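Local atomic coordinates of Baccell_00875 (PDB entry 5NO8), a protein that probably acts as a polysaccharide lyase that removes the L-rhamnose caps from glucuronic acid in complex arabinogalactan proteins. Residues L515-V527 against F551-Y564. Residues are numbered along the deposited sequence; the frame is centred on the assembly and turned at random.
Sequences LRNDFIKTGDVFV and FLAQLYLETGSQKY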
# COMPACT_ATOMS: atom_id res chain seq x y z
N LEU A 515 2.84 9.87 -33.03
CA LEU A 515 2.75 9.39 -31.65
C LEU A 515 2.19 10.47 -30.73
O LEU A 515 1.34 10.17 -29.90
CB LEU A 515 4.11 8.92 -31.14
CG LEU A 515 4.08 8.20 -29.78
CD1 LEU A 515 3.23 6.94 -29.85
CD2 LEU A 515 5.50 7.87 -29.33
N ARG A 516 2.64 11.70 -30.90
CA ARG A 516 2.12 12.82 -30.14
C ARG A 516 0.59 12.96 -30.31
O ARG A 516 -0.13 13.18 -29.33
CB ARG A 516 2.86 14.10 -30.52
CG ARG A 516 2.37 15.35 -29.81
CD ARG A 516 3.38 16.46 -29.96
NE ARG A 516 2.85 17.75 -29.51
CZ ARG A 516 3.57 18.75 -29.01
NH1 ARG A 516 4.89 18.66 -28.86
NH2 ARG A 516 2.95 19.88 -28.64
N ASN A 517 0.11 12.79 -31.54
CA ASN A 517 -1.33 12.81 -31.81
C ASN A 517 -2.05 11.64 -31.13
O ASN A 517 -3.17 11.82 -30.63
CB ASN A 517 -1.62 12.78 -33.33
CG ASN A 517 -1.23 14.06 -34.05
OD1 ASN A 517 -1.06 14.03 -35.27
ND2 ASN A 517 -1.07 15.17 -33.33
N ASP A 518 -1.44 10.46 -31.12
CA ASP A 518 -2.00 9.31 -30.39
C ASP A 518 -2.11 9.59 -28.89
O ASP A 518 -3.14 9.29 -28.27
CB ASP A 518 -1.16 8.04 -30.61
CG ASP A 518 -1.36 7.41 -31.99
OD1 ASP A 518 -2.33 7.75 -32.70
OD2 ASP A 518 -0.54 6.55 -32.36
N PHE A 519 -1.06 10.16 -28.31
CA PHE A 519 -1.11 10.53 -26.89
C PHE A 519 -2.17 11.60 -26.62
O PHE A 519 -2.86 11.53 -25.60
CB PHE A 519 0.26 11.01 -26.37
CG PHE A 519 1.32 9.94 -26.31
CD1 PHE A 519 1.02 8.61 -26.03
CD2 PHE A 519 2.65 10.29 -26.50
CE1 PHE A 519 2.03 7.65 -25.97
CE2 PHE A 519 3.65 9.34 -26.42
CZ PHE A 519 3.34 8.02 -26.15
N ILE A 520 -2.30 12.58 -27.50
CA ILE A 520 -3.36 13.60 -27.35
C ILE A 520 -4.77 12.95 -27.31
O ILE A 520 -5.61 13.34 -26.49
CB ILE A 520 -3.24 14.71 -28.44
CG1 ILE A 520 -2.04 15.61 -28.12
CG2 ILE A 520 -4.50 15.56 -28.55
CD1 ILE A 520 -1.55 16.46 -29.28
N LYS A 521 -5.01 11.97 -28.17
CA LYS A 521 -6.27 11.21 -28.18
C LYS A 521 -6.52 10.55 -26.83
O LYS A 521 -7.61 10.66 -26.27
CB LYS A 521 -6.26 10.14 -29.26
N THR A 522 -5.50 9.87 -26.31
CA THR A 522 -5.60 9.23 -25.00
C THR A 522 -5.87 10.27 -23.91
O THR A 522 -6.73 10.05 -23.05
CB THR A 522 -4.34 8.39 -24.68
OG1 THR A 522 -4.30 7.24 -25.53
CG2 THR A 522 -4.36 7.91 -23.22
N GLY A 523 -5.13 11.37 -23.92
CA GLY A 523 -5.35 12.46 -23.00
C GLY A 523 -6.78 12.98 -23.00
O GLY A 523 -7.36 13.23 -21.94
N ASP A 524 -7.36 13.12 -24.19
CA ASP A 524 -8.74 13.59 -24.31
C ASP A 524 -9.72 12.55 -23.74
O ASP A 524 -10.65 12.94 -23.05
CB ASP A 524 -9.07 13.99 -25.76
CG ASP A 524 -8.25 15.19 -26.23
OD1 ASP A 524 -7.68 15.93 -25.39
OD2 ASP A 524 -8.17 15.41 -27.46
N VAL A 525 -9.48 11.26 -23.95
CA VAL A 525 -10.32 10.22 -23.33
C VAL A 525 -10.25 10.30 -21.80
O VAL A 525 -11.29 10.27 -21.13
CB VAL A 525 -9.99 8.80 -23.83
CG1 VAL A 525 -10.73 7.73 -23.03
CG2 VAL A 525 -10.35 8.66 -25.31
N PHE A 526 -9.05 10.44 -21.24
CA PHE A 526 -8.91 10.49 -19.77
C PHE A 526 -9.59 11.71 -19.18
O PHE A 526 -10.23 11.61 -18.14
CB PHE A 526 -7.44 10.46 -19.34
CG PHE A 526 -6.71 9.16 -19.63
CD1 PHE A 526 -7.34 8.02 -20.12
CD2 PHE A 526 -5.34 9.07 -19.35
CE1 PHE A 526 -6.63 6.85 -20.36
CE2 PHE A 526 -4.62 7.91 -19.59
CZ PHE A 526 -5.26 6.80 -20.10
N VAL A 527 -9.46 12.85 -19.83
CA VAL A 527 -10.14 14.07 -19.40
C VAL A 527 -11.67 13.92 -19.45
O VAL A 527 -12.38 14.39 -18.54
CB VAL A 527 -9.69 15.30 -20.24
CG1 VAL A 527 -10.56 16.51 -19.98
CG2 VAL A 527 -8.24 15.65 -19.91
N PHE A 551 0.30 9.78 -16.81
CA PHE A 551 0.17 10.05 -18.24
C PHE A 551 -0.14 11.52 -18.54
O PHE A 551 0.55 12.16 -19.36
CB PHE A 551 -0.92 9.19 -18.85
CG PHE A 551 -1.13 9.44 -20.30
CD1 PHE A 551 -0.40 8.76 -21.22
CD2 PHE A 551 -2.03 10.42 -20.72
CE1 PHE A 551 -0.54 9.00 -22.58
CE2 PHE A 551 -2.19 10.67 -22.06
CZ PHE A 551 -1.46 9.96 -22.99
N LEU A 552 -1.17 12.05 -17.89
CA LEU A 552 -1.58 13.42 -18.12
C LEU A 552 -0.52 14.45 -17.78
O LEU A 552 -0.37 15.46 -18.49
CB LEU A 552 -2.88 13.75 -17.39
CG LEU A 552 -4.15 13.04 -17.87
CD1 LEU A 552 -5.21 13.22 -16.81
CD2 LEU A 552 -4.66 13.57 -19.20
N ALA A 553 0.22 14.24 -16.69
CA ALA A 553 1.26 15.18 -16.30
C ALA A 553 2.39 15.22 -17.33
O ALA A 553 2.90 16.29 -17.67
CB ALA A 553 1.80 14.84 -14.92
N GLN A 554 2.78 14.05 -17.81
CA GLN A 554 3.75 13.95 -18.90
C GLN A 554 3.22 14.60 -20.18
O GLN A 554 3.96 15.31 -20.88
CB GLN A 554 4.11 12.52 -19.21
CG GLN A 554 4.94 11.81 -18.15
CD GLN A 554 5.16 10.38 -18.51
OE1 GLN A 554 4.46 9.48 -18.02
NE2 GLN A 554 6.09 10.14 -19.40
N LEU A 555 1.94 14.38 -20.49
CA LEU A 555 1.35 15.00 -21.68
C LEU A 555 1.35 16.52 -21.54
O LEU A 555 1.67 17.22 -22.50
CB LEU A 555 -0.06 14.46 -21.95
CG LEU A 555 -0.70 14.86 -23.29
CD1 LEU A 555 0.22 14.46 -24.44
CD2 LEU A 555 -2.05 14.18 -23.48
N TYR A 556 1.08 17.04 -20.35
CA TYR A 556 1.23 18.46 -20.11
C TYR A 556 2.66 18.95 -20.35
O TYR A 556 2.87 20.00 -20.96
CB TYR A 556 0.79 18.86 -18.70
CG TYR A 556 1.07 20.31 -18.42
CD1 TYR A 556 0.27 21.31 -18.99
CD2 TYR A 556 2.16 20.71 -17.64
CE1 TYR A 556 0.53 22.64 -18.76
CE2 TYR A 556 2.43 22.05 -17.43
CZ TYR A 556 1.61 23.00 -18.00
OH TYR A 556 1.85 24.32 -17.76
N LEU A 557 3.65 18.21 -19.81
CA LEU A 557 5.03 18.64 -19.93
C LEU A 557 5.51 18.64 -21.39
O LEU A 557 6.38 19.42 -21.74
CB LEU A 557 5.95 17.79 -19.05
CG LEU A 557 5.76 18.00 -17.53
CD1 LEU A 557 6.43 16.89 -16.71
CD2 LEU A 557 6.27 19.36 -17.08
N GLU A 558 4.92 17.78 -22.22
CA GLU A 558 5.23 17.74 -23.65
C GLU A 558 4.45 18.73 -24.51
O GLU A 558 4.95 19.16 -25.55
CB GLU A 558 5.01 16.31 -24.19
CG GLU A 558 5.94 15.26 -23.57
CD GLU A 558 7.41 15.52 -23.88
OE1 GLU A 558 7.75 15.70 -25.07
OE2 GLU A 558 8.21 15.54 -22.92
N THR A 559 3.22 19.09 -24.13
CA THR A 559 2.37 19.97 -24.97
C THR A 559 2.10 21.36 -24.40
O THR A 559 1.76 22.26 -25.14
CB THR A 559 0.98 19.34 -25.19
OG1 THR A 559 0.32 19.21 -23.92
CG2 THR A 559 1.08 18.00 -25.86
N GLY A 560 2.16 21.53 -23.09
CA GLY A 560 1.74 22.76 -22.44
C GLY A 560 0.25 23.06 -22.45
O GLY A 560 -0.13 24.15 -22.07
N SER A 561 -0.60 22.10 -22.85
CA SER A 561 -2.05 22.34 -22.90
C SER A 561 -2.63 22.28 -21.49
O SER A 561 -2.63 21.20 -20.88
CB SER A 561 -2.77 21.30 -23.78
OG SER A 561 -2.14 21.14 -25.04
N GLN A 562 -3.12 23.41 -20.98
CA GLN A 562 -3.64 23.49 -19.60
C GLN A 562 -4.74 22.48 -19.27
O GLN A 562 -4.86 22.06 -18.10
CB GLN A 562 -4.14 24.90 -19.27
N LYS A 563 -5.54 22.06 -20.26
CA LYS A 563 -6.61 21.10 -20.00
C LYS A 563 -6.11 19.79 -19.36
O LYS A 563 -6.83 19.16 -18.56
CB LYS A 563 -7.42 20.80 -21.27
CG LYS A 563 -6.71 20.02 -22.36
CD LYS A 563 -7.40 20.22 -23.72
CE LYS A 563 -7.69 18.93 -24.47
NZ LYS A 563 -8.86 18.19 -23.90
N TYR A 564 -4.89 19.39 -19.69
CA TYR A 564 -4.34 18.18 -19.09
C TYR A 564 -3.87 18.43 -17.66
O TYR A 564 -4.14 17.60 -16.79
CB TYR A 564 -3.24 17.55 -19.97
CG TYR A 564 -3.69 17.28 -21.39
CD1 TYR A 564 -4.85 16.55 -21.64
CD2 TYR A 564 -2.96 17.74 -22.48
CE1 TYR A 564 -5.29 16.31 -22.94
CE2 TYR A 564 -3.38 17.49 -23.79
CZ TYR A 564 -4.55 16.78 -24.01
OH TYR A 564 -4.99 16.50 -25.29
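F551 and Y564 pack as knobs into holes on helix 509-529, F551 among F519, T522, G523 and F526, Y564 among I520, G523, D524 and V527, which joins that helix to helix 542-559 and the start of helix 562-576 in the helical part of this lyase. The short helical segments 515-527 and 551-559 cross at -130°, running more antiparallel than parallel. F551 reaches across with CG anti to the backbone N (chi1 179°), which brings one face of its ring against T522 CG2; this methyl makes a CH-pi contact, 3.9 Å from the ring centroid. F526 turns its edge toward the F551 face in an offset edge-to-face pair, planes at 72°, and also stacks on Y490. F519 completes the aromatic cluster, CD1 lying 3.8 Å from F551 CE1. The missing side chain of G523 lets Y564 and L555 in close: its carbonyl carbon is 3.6 Å from Y564 CE1, and a CB here would clash with that ring and with L555 CD2. L555 CD2 in turn covers one face of the Y564 ring. D524 bonds to the start of helix 562-576 through K563 and Y564, and an alanine here would probably leave the K563 ammonium without this counter-charge and the Y564 hydroxyl without its acceptor. Both donors converge on D524 OD1 from opposite faces of the carboxylate plane, K563 NZ at 3.0 Å in a salt bridge and Y564 OH at 2.8 Å.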